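Local coordinates for SusD superfamily protein (Bacteroides fragilis, PDB 3L22) that probably binds glycans at the outer membrane, as other SusD-family proteins do in nutrient uptake, at residues N204-M208 and A223-V227; E80-T86 and W426-E432. All coordinates share one frame; numbering follows the deposited sequence.

Overall arrangement
The two contacts lie on opposite sides of the chain's centre, with their centres 30 Å apart and their nearest atoms about 14 Å apart, so neither touches the other. Interaction 1 is local: it packs neighbouring helices 200-213 and 217-225 against each other. Interaction 2 is the long-range one, bringing the C-terminal segment 426-432 back onto helix 79-103, and both segments of interaction 1 fall within the chain between its two ends. Interaction 1 has zinc in its neighbourhood, though not in contact: the Asn204 side chain is about 12 Å from that of Asp186, which shares a zinc ion with Glu188, and the side chain of Lys207 is about 13 Å from a zinc ion. Interaction 2 is away from these sites.

Interaction 1 of 2, residues N204-M208 and A223-V227; sequences NMLKM and AGELV. With EDO (1,2-ethanediol), chain Z; EDO (1,2-ethanediol), chain T.
The flat carboxamide of Asn204 has one face turned to segment 223-227, where Ala223 and Leu226 cover it. Ala223 O stands over the CB end of the group, 3.4 Å from Asn204 CB and 3.7 Å from Asn204 CG. Leu226 CB lies on the same face, almost straight above Asn204 ND2 at 3.5 Å, with CD1 farther toward the rim. At the nitrogen edge, close to the amide plane, a water accepts from Asn204 ND2 at 3.0 Å and donates to Leu226 O at 2.9 Å, tying the second segment to the amide indirectly. CG beside the backbone N (chi1 -78°) lays the amide under Ala223 O and Leu226. The frame is a helical hairpin: helix 217-225 folds back on helix 200-213, only roughly antiparallel, after a short turn, within the TPR-like helical fold of the SusD family.

Deeper in, Ala223 is the small knob. Its CB presses into the turn of the first helix, 3.6 Å from Asn204 O and close to Met208 N, the two ends of one helical hydrogen bond, while Lys207 CG flanks it. Gly224, lacking a side chain, lets selenomethionine Met208 lie directly against its backbone: SE is 3.8 Å from Gly224 CA, with CE against the same carbon. Lys207 passes Ala223 with its aliphatic part only; its NZ leaves the interface to bond Leu179 O and an ethanediol probably left from the crystallisation liquor.

Met205 mostly serves other neighbours, touching Glu329, Thr330 and Asp333 of helix 327-339. The bend at chi2 (-63°) carries its SE across Val227 at about a right angle, 4.1 Å from Val227 CG2.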
ATOM      1  N   ASN A 204     -10.211  -8.101   4.085  1.00 11.27           N
ATOM      2  CA  ASN A 204     -10.576  -8.648   2.783  1.00 11.64           C
ATOM      3  C   ASN A 204      -9.904  -7.939   1.617  1.00 11.78           C
ATOM      4  O   ASN A 204      -9.555  -8.576   0.615  1.00 11.53           O
ATOM      5  CB  ASN A 204     -12.102  -8.650   2.624  1.00 12.13           C
ATOM      6  CG  ASN A 204     -12.771  -9.799   3.387  1.00 12.25           C
ATOM      7  OD1 ASN A 204     -12.288 -10.916   3.331  1.00 14.93           O
ATOM      8  ND2 ASN A 204     -13.907  -9.529   4.064  1.00  9.19           N
HETATM    9  N   MSE A 205      -9.675  -6.635   1.753  1.00 12.45           N
HETATM   10  CA  MSE A 205      -8.904  -5.896   0.745  1.00 12.31           C
HETATM   11  C   MSE A 205      -7.469  -6.438   0.683  1.00 12.82           C
HETATM   12  O   MSE A 205      -6.934  -6.641  -0.404  1.00 12.18           O
HETATM   13  CB  MSE A 205      -8.878  -4.389   1.042  1.00 12.25           C
HETATM   14  CG  MSE A 205     -10.173  -3.685   0.731  1.00 13.13           C
HETATM   15 SE   MSE A 205     -10.602  -3.786  -1.175  0.75 15.84          SE
HETATM   16  CE  MSE A 205      -9.103  -2.672  -1.851  1.00 15.85           C
ATOM     17  N   LEU A 206      -6.853  -6.679   1.843  1.00 13.07           N
ATOM     18  CA  LEU A 206      -5.480  -7.187   1.859  1.00 13.84           C
ATOM     19  C   LEU A 206      -5.450  -8.618   1.266  1.00 14.33           C
ATOM     20  O   LEU A 206      -4.534  -8.981   0.523  1.00 15.09           O
ATOM     21  CB  LEU A 206      -4.878  -7.175   3.279  1.00 13.21           C
ATOM     22  CG  LEU A 206      -3.390  -7.518   3.416  1.00 13.83           C
ATOM     23  CD1 LEU A 206      -2.522  -6.749   2.398  1.00 12.06           C
ATOM     24  CD2 LEU A 206      -2.897  -7.287   4.858  1.00 10.05           C
ATOM     25  N   LYS A 207      -6.450  -9.412   1.629  1.00 14.78           N
ATOM     26  CA  LYS A 207      -6.573 -10.768   1.140  1.00 14.67           C
ATOM     27  C   LYS A 207      -6.743 -10.715  -0.392  1.00 14.13           C
ATOM     28  O   LYS A 207      -6.075 -11.431  -1.120  1.00 13.30           O
ATOM     29  CB  LYS A 207      -7.765 -11.424   1.819  1.00 14.98           C
ATOM     30  CG  LYS A 207      -7.943 -12.898   1.600  1.00 16.46           C
ATOM     31  CD  LYS A 207      -9.126 -13.492   2.421  1.00 17.27           C
ATOM     32  CE  LYS A 207      -8.908 -13.473   3.920  1.00 15.92           C
ATOM     33  NZ  LYS A 207      -9.862 -14.362   4.660  1.00 13.99           N
HETATM   34  N   MSE A 208      -7.562  -9.803  -0.886  1.00 13.45           N
HETATM   35  CA  MSE A 208      -7.681  -9.668  -2.316  1.00 13.91           C
HETATM   36  C   MSE A 208      -6.355  -9.319  -2.984  1.00 13.76           C
HETATM   37  O   MSE A 208      -6.015  -9.933  -3.991  1.00 13.02           O
HETATM   38  CB  MSE A 208      -8.735  -8.656  -2.717  1.00 14.94           C
HETATM   39  CG  MSE A 208      -8.793  -8.483  -4.227  1.00 16.35           C
HETATM   40 SE   MSE A 208     -10.407  -7.620  -4.918  0.75 22.09          SE
HETATM   41  CE  MSE A 208     -10.330  -6.253  -3.832  1.00  5.48           C
ATOM     42  N   ALA A 223     -12.958 -12.647  -1.825  1.00 13.13           N
ATOM     43  CA  ALA A 223     -12.568 -11.693  -0.784  1.00 13.16           C
ATOM     44  C   ALA A 223     -13.115 -10.306  -1.052  1.00 13.10           C
ATOM     45  O   ALA A 223     -13.728  -9.706  -0.177  1.00 13.13           O
ATOM     46  CB  ALA A 223     -11.013 -11.599  -0.661  1.00 13.08           C
ATOM     47  N   GLY A 224     -12.871  -9.778  -2.254  1.00 12.24           N
ATOM     48  CA  GLY A 224     -13.244  -8.401  -2.547  1.00 12.06           C
ATOM     49  C   GLY A 224     -14.739  -8.158  -2.613  1.00 12.67           C
ATOM     50  O   GLY A 224     -15.181  -7.062  -2.310  1.00 12.47           O
ATOM     51  N   GLU A 225     -15.516  -9.176  -3.011  1.00 12.42           N
ATOM     52  CA  GLU A 225     -16.978  -9.056  -3.030  1.00 13.89           C
ATOM     53  C   GLU A 225     -17.580  -9.035  -1.635  1.00 15.24           C
ATOM     54  O   GLU A 225     -18.690  -8.601  -1.504  1.00 15.84           O
ATOM     55  CB  GLU A 225     -17.650 -10.089  -3.949  1.00 14.13           C
ATOM     56  CG  GLU A 225     -17.424  -9.655  -5.401  1.00 15.21           C
ATOM     57  CD  GLU A 225     -18.009 -10.515  -6.437  1.00 17.08           C
ATOM     58  OE1 GLU A 225     -18.461 -11.635  -6.113  1.00 18.87           O
ATOM     59  OE2 GLU A 225     -18.002 -10.046  -7.609  1.00 17.03           O
ATOM     60  N   LEU A 226     -16.816  -9.403  -0.599  1.00 15.85           N
ATOM     61  CA  LEU A 226     -17.249  -9.211   0.777  1.00 16.69           C
ATOM     62  C   LEU A 226     -17.203  -7.749   1.262  1.00 16.59           C
ATOM     63  O   LEU A 226     -17.769  -7.462   2.288  1.00 16.60           O
ATOM     64  CB  LEU A 226     -16.466 -10.128   1.728  1.00 16.45           C
ATOM     65  CG  LEU A 226     -16.727 -11.625   1.547  1.00 17.18           C
ATOM     66  CD1 LEU A 226     -15.707 -12.428   2.397  1.00 17.65           C
ATOM     67  CD2 LEU A 226     -18.184 -12.036   1.917  1.00 15.62           C
ATOM     68  N   VAL A 227     -16.551  -6.846   0.528  1.00 17.04           N
ATOM     69  CA  VAL A 227     -16.428  -5.434   0.915  1.00 16.96           C
ATOM     70  C   VAL A 227     -17.735  -4.752   0.555  1.00 17.60           C
ATOM     71  O   VAL A 227     -17.969  -4.456  -0.613  1.00 20.09           O
ATOM     72  CB  VAL A 227     -15.245  -4.753   0.183  1.00 16.62           C
ATOM     73  CG1 VAL A 227     -15.218  -3.203   0.407  1.00 15.51           C
ATOM     74  CG2 VAL A 227     -13.924  -5.434   0.563  1.00 17.23           C
TER
HETATM   75  C1  EDO Z 466      -8.468 -17.913   3.667  1.00 32.78           C
HETATM   76  O1  EDO Z 466      -9.572 -17.019   3.716  1.00 31.18           O
HETATM   77  C2  EDO Z 466      -7.130 -17.346   4.072  1.00 31.29           C
HETATM   78  O2  EDO Z 466      -7.157 -16.052   4.646  1.00 31.21           O
HETATM   79  C1  EDO T  19     -18.830  -7.490  -9.395  1.00 49.63           C
HETATM   80  O1  EDO T  19     -18.483  -7.699  -8.025  1.00 44.76           O
HETATM   81  C2  EDO T  19     -20.311  -7.252  -9.681  1.00 51.06           C
HETATM   82  O2  EDO T  19     -21.040  -8.428  -9.312  1.00 54.41           O
HETATM   83  O   HOH W   1     -15.779  -7.198   4.377  1.00 18.28           O

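Interaction 2 of 2, residues E80-T86 and W426-E432; sequences ENADTWT and WPIPQVE
Pro429 is the main bump here, wedged between Asn81 and Trp85, side chains one turn apart on helix 79-103. Its CG sits over one face of the Trp85 indole, 3.9 Å from the centroid of the five-membered ring, a CH-pi contact, while its CD meets Asn81 OD1 at 3.5 Å. Ile428 CD1 nudges the benzo end of Trp85, and Val431 settles among Ala82, Trp85 and Thr86. Trp426 fills the other end: its CZ3 lies 3.5 Å from Glu80 O, beside Asn81 CA, and Thr84 OG1 meets the ring at its edge. The loop entering helix 430-435, near the C-terminus, thus packs on an N-terminal helix, joining the two ends of the SusD fold.

Two bonds fix the fit. Asn81 reaches the loop because its CG is anti to the backbone N (chi1 -169°), and ND2 gives a nearly straight bond of 2.9 Å to Pro427 O (166°); Tyr135 bonds OD1, and Gly75 O takes a further bond from ND2. Trp85 NE1 donates to Glu432 OE1 at 2.9 Å, a more bent bond (146°) from above the carboxylate plane. Pro429 is the N-cap of helix 430-435, whose first turn carries Glu432.

Arg151 and Asn436 hold Glu432 OE2, so the buried carboxylate is gripped at both oxygens and probably ionised; with Pro429 over the ring face, its bond probably limits the indole's rotation.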
ATOM      1  N   GLU A  80      16.364   4.468   3.110  1.00 14.46           N
ATOM      2  CA  GLU A  80      14.995   3.969   2.957  1.00 14.49           C
ATOM      3  C   GLU A  80      14.917   2.431   3.079  1.00 14.44           C
ATOM      4  O   GLU A  80      13.894   1.891   3.509  1.00 14.71           O
ATOM      5  CB  GLU A  80      14.326   4.465   1.667  1.00 14.33           C
ATOM      6  CG  GLU A  80      14.973   4.056   0.343  1.00 15.63           C
ATOM      7  CD  GLU A  80      15.917   5.141  -0.206  1.00 16.23           C
ATOM      8  OE1 GLU A  80      16.709   5.709   0.596  1.00 14.13           O
ATOM      9  OE2 GLU A  80      15.869   5.397  -1.430  1.00 14.55           O
ATOM     10  N   ASN A  81      16.007   1.748   2.729  1.00 13.17           N
ATOM     11  CA  ASN A  81      16.107   0.309   2.884  1.00 13.68           C
ATOM     12  C   ASN A  81      16.261  -0.081   4.369  1.00 13.75           C
ATOM     13  O   ASN A  81      15.489  -0.847   4.884  1.00 13.99           O
ATOM     14  CB  ASN A  81      17.257  -0.202   1.987  1.00 13.29           C
ATOM     15  CG  ASN A  81      17.296  -1.726   1.849  1.00 13.27           C
ATOM     16  OD1 ASN A  81      16.489  -2.463   2.456  1.00 12.95           O
ATOM     17  ND2 ASN A  81      18.270  -2.213   1.042  1.00 11.00           N
ATOM     18  N   ALA A  82      17.228   0.510   5.059  1.00 14.38           N
ATOM     19  CA  ALA A  82      17.443   0.278   6.470  1.00 14.07           C
ATOM     20  C   ALA A  82      16.211   0.649   7.304  1.00 14.78           C
ATOM     21  O   ALA A  82      15.793  -0.107   8.206  1.00 14.43           O
ATOM     22  CB  ALA A  82      18.672   1.079   6.945  1.00 14.23           C
ATOM     23  N   ASP A  83      15.604   1.779   6.987  1.00 14.39           N
ATOM     24  CA  ASP A  83      14.443   2.224   7.739  1.00 15.65           C
ATOM     25  C   ASP A  83      13.215   1.357   7.500  1.00 14.81           C
ATOM     26  O   ASP A  83      12.539   1.018   8.451  1.00 13.88           O
ATOM     27  CB  ASP A  83      14.076   3.664   7.429  1.00 16.41           C
ATOM     28  CG  ASP A  83      15.159   4.685   7.878  1.00 19.31           C
ATOM     29  OD1 ASP A  83      16.109   4.341   8.623  1.00 24.38           O
ATOM     30  OD2 ASP A  83      15.035   5.847   7.416  1.00 23.31           O
ATOM     31  N   THR A  84      12.926   1.009   6.247  1.00 14.94           N
ATOM     32  CA  THR A  84      11.781   0.169   5.974  1.00 14.79           C
ATOM     33  C   THR A  84      11.918  -1.153   6.717  1.00 15.15           C
ATOM     34  O   THR A  84      10.979  -1.615   7.368  1.00 15.51           O
ATOM     35  CB  THR A  84      11.625  -0.099   4.471  1.00 15.84           C
ATOM     36  OG1 THR A  84      11.399   1.152   3.798  1.00 14.92           O
ATOM     37  CG2 THR A  84      10.461  -1.090   4.228  1.00 13.42           C
ATOM     38  N   TRP A  85      13.105  -1.749   6.609  1.00 14.86           N
ATOM     39  CA  TRP A  85      13.425  -3.005   7.283  1.00 14.76           C
ATOM     40  C   TRP A  85      13.281  -2.902   8.812  1.00 14.79           C
ATOM     41  O   TRP A  85      12.520  -3.654   9.427  1.00 14.60           O
ATOM     42  CB  TRP A  85      14.850  -3.447   6.920  1.00 14.42           C
ATOM     43  CG  TRP A  85      15.156  -4.838   7.325  1.00 15.25           C
ATOM     44  CD1 TRP A  85      15.666  -5.242   8.519  1.00 14.81           C
ATOM     45  CD2 TRP A  85      14.969  -6.030   6.541  1.00 13.50           C
ATOM     46  NE1 TRP A  85      15.790  -6.603   8.539  1.00 16.61           N
ATOM     47  CE2 TRP A  85      15.381  -7.116   7.337  1.00 16.41           C
ATOM     48  CE3 TRP A  85      14.471  -6.284   5.258  1.00 14.39           C
ATOM     49  CZ2 TRP A  85      15.331  -8.441   6.891  1.00 13.93           C
ATOM     50  CZ3 TRP A  85      14.430  -7.589   4.811  1.00 14.83           C
ATOM     51  CH2 TRP A  85      14.877  -8.658   5.630  1.00 14.49           C
ATOM     52  N   THR A  86      14.042  -1.993   9.406  1.00 14.25           N
ATOM     53  CA  THR A  86      14.054  -1.825  10.834  1.00 14.00           C
ATOM     54  C   THR A  86      12.656  -1.550  11.375  1.00 13.99           C
ATOM     55  O   THR A  86      12.241  -2.224  12.305  1.00 12.39           O
ATOM     56  CB  THR A  86      15.012  -0.700  11.237  1.00 13.84           C
ATOM     57  OG1 THR A  86      16.326  -1.053  10.786  1.00 15.42           O
ATOM     58  CG2 THR A  86      15.055  -0.492  12.786  1.00 13.91           C
ATOM     59  N   TRP A 426      14.931  -4.720  -4.002  1.00 14.53           N
ATOM     60  CA  TRP A 426      15.826  -4.179  -3.018  1.00 14.31           C
ATOM     61  C   TRP A 426      16.643  -5.343  -2.430  1.00 14.34           C
ATOM     62  O   TRP A 426      16.107  -6.435  -2.245  1.00 13.87           O
ATOM     63  CB  TRP A 426      15.002  -3.530  -1.907  1.00 14.45           C
ATOM     64  CG  TRP A 426      14.488  -2.160  -2.197  1.00 11.45           C
ATOM     65  CD1 TRP A 426      14.473  -1.499  -3.401  1.00 13.76           C
ATOM     66  CD2 TRP A 426      13.946  -1.261  -1.242  1.00 10.13           C
ATOM     67  NE1 TRP A 426      13.946  -0.239  -3.237  1.00 12.33           N
ATOM     68  CE2 TRP A 426      13.630  -0.065  -1.916  1.00 11.97           C
ATOM     69  CE3 TRP A 426      13.729  -1.333   0.137  1.00 12.64           C
ATOM     70  CZ2 TRP A 426      13.062   1.036  -1.264  1.00 12.73           C
ATOM     71  CZ3 TRP A 426      13.158  -0.209   0.793  1.00 12.68           C
ATOM     72  CH2 TRP A 426      12.846   0.936   0.094  1.00 12.75           C
ATOM     73  N   PRO A 427      17.920  -5.124  -2.147  1.00 14.04           N
ATOM     74  CA  PRO A 427      18.686  -6.176  -1.500  1.00 14.61           C
ATOM     75  C   PRO A 427      18.446  -6.145   0.012  1.00 14.45           C
ATOM     76  O   PRO A 427      18.087  -5.101   0.566  1.00 14.72           O
ATOM     77  CB  PRO A 427      20.128  -5.790  -1.825  1.00 15.21           C
ATOM     78  CG  PRO A 427      20.081  -4.252  -1.834  1.00 15.58           C
ATOM     79  CD  PRO A 427      18.744  -3.931  -2.438  1.00 14.70           C
ATOM     80  N   ILE A 428      18.650  -7.283   0.672  1.00 14.77           N
ATOM     81  CA  ILE A 428      18.567  -7.359   2.110  1.00 15.02           C
ATOM     82  C   ILE A 428      19.569  -6.351   2.697  1.00 14.84           C
ATOM     83  O   ILE A 428      20.720  -6.369   2.306  1.00 13.47           O
ATOM     84  CB  ILE A 428      18.883  -8.774   2.655  1.00 15.88           C
ATOM     85  CG1 ILE A 428      17.891  -9.825   2.111  1.00 16.01           C
ATOM     86  CG2 ILE A 428      18.882  -8.734   4.197  1.00 15.24           C
ATOM     87  CD1 ILE A 428      16.405  -9.534   2.368  1.00 12.04           C
ATOM     88  N   PRO A 429      19.116  -5.446   3.607  1.00 14.20           N
ATOM     89  CA  PRO A 429      19.997  -4.341   4.010  1.00 14.75           C
ATOM     90  C   PRO A 429      21.100  -4.730   4.951  1.00 13.88           C
ATOM     91  O   PRO A 429      20.982  -5.713   5.668  1.00 13.88           O
ATOM     92  CB  PRO A 429      19.051  -3.360   4.731  1.00 14.93           C
ATOM     93  CG  PRO A 429      17.953  -4.245   5.219  1.00 15.42           C
ATOM     94  CD  PRO A 429      17.750  -5.230   4.093  1.00 14.92           C
ATOM     95  N   GLN A 430      22.143  -3.913   4.974  1.00 14.20           N
ATOM     96  CA  GLN A 430      23.277  -4.108   5.890  1.00 14.79           C
ATOM     97  C   GLN A 430      22.874  -4.263   7.366  1.00 14.60           C
ATOM     98  O   GLN A 430      23.508  -5.042   8.076  1.00 13.86           O
ATOM     99  CB  GLN A 430      24.273  -2.949   5.753  1.00 14.64           C
ATOM    100  CG  GLN A 430      25.544  -3.016   6.631  1.00 16.91           C
ATOM    101  CD  GLN A 430      26.483  -4.185   6.287  1.00 21.41           C
ATOM    102  OE1 GLN A 430      26.217  -5.001   5.385  1.00 22.62           O
ATOM    103  NE2 GLN A 430      27.605  -4.253   7.004  1.00 21.23           N
ATOM    104  N   VAL A 431      21.836  -3.546   7.821  1.00 15.04           N
ATOM    105  CA  VAL A 431      21.399  -3.694   9.222  1.00 15.80           C
ATOM    106  C   VAL A 431      21.074  -5.152   9.551  1.00 16.11           C
ATOM    107  O   VAL A 431      21.446  -5.644  10.598  1.00 17.15           O
ATOM    108  CB  VAL A 431      20.201  -2.784   9.609  1.00 16.19           C
ATOM    109  CG1 VAL A 431      20.637  -1.353   9.654  1.00 17.36           C
ATOM    110  CG2 VAL A 431      19.008  -2.969   8.664  1.00 12.99           C
ATOM    111  N   GLU A 432      20.432  -5.859   8.629  1.00 16.27           N
ATOM    112  CA  GLU A 432      20.149  -7.273   8.816  1.00 16.21           C
ATOM    113  C   GLU A 432      21.404  -8.136   8.643  1.00 16.74           C
ATOM    114  O   GLU A 432      21.656  -9.063   9.449  1.00 17.02           O
ATOM    115  CB  GLU A 432      19.058  -7.711   7.832  1.00 15.79           C
ATOM    116  CG  GLU A 432      18.595  -9.166   7.930  1.00 16.00           C
ATOM    117  CD  GLU A 432      17.783  -9.503   9.183  1.00 17.89           C
ATOM    118  OE1 GLU A 432      17.403  -8.594   9.935  1.00 17.19           O
ATOM    119  OE2 GLU A 432      17.507 -10.702   9.395  1.00 17.54           O
TER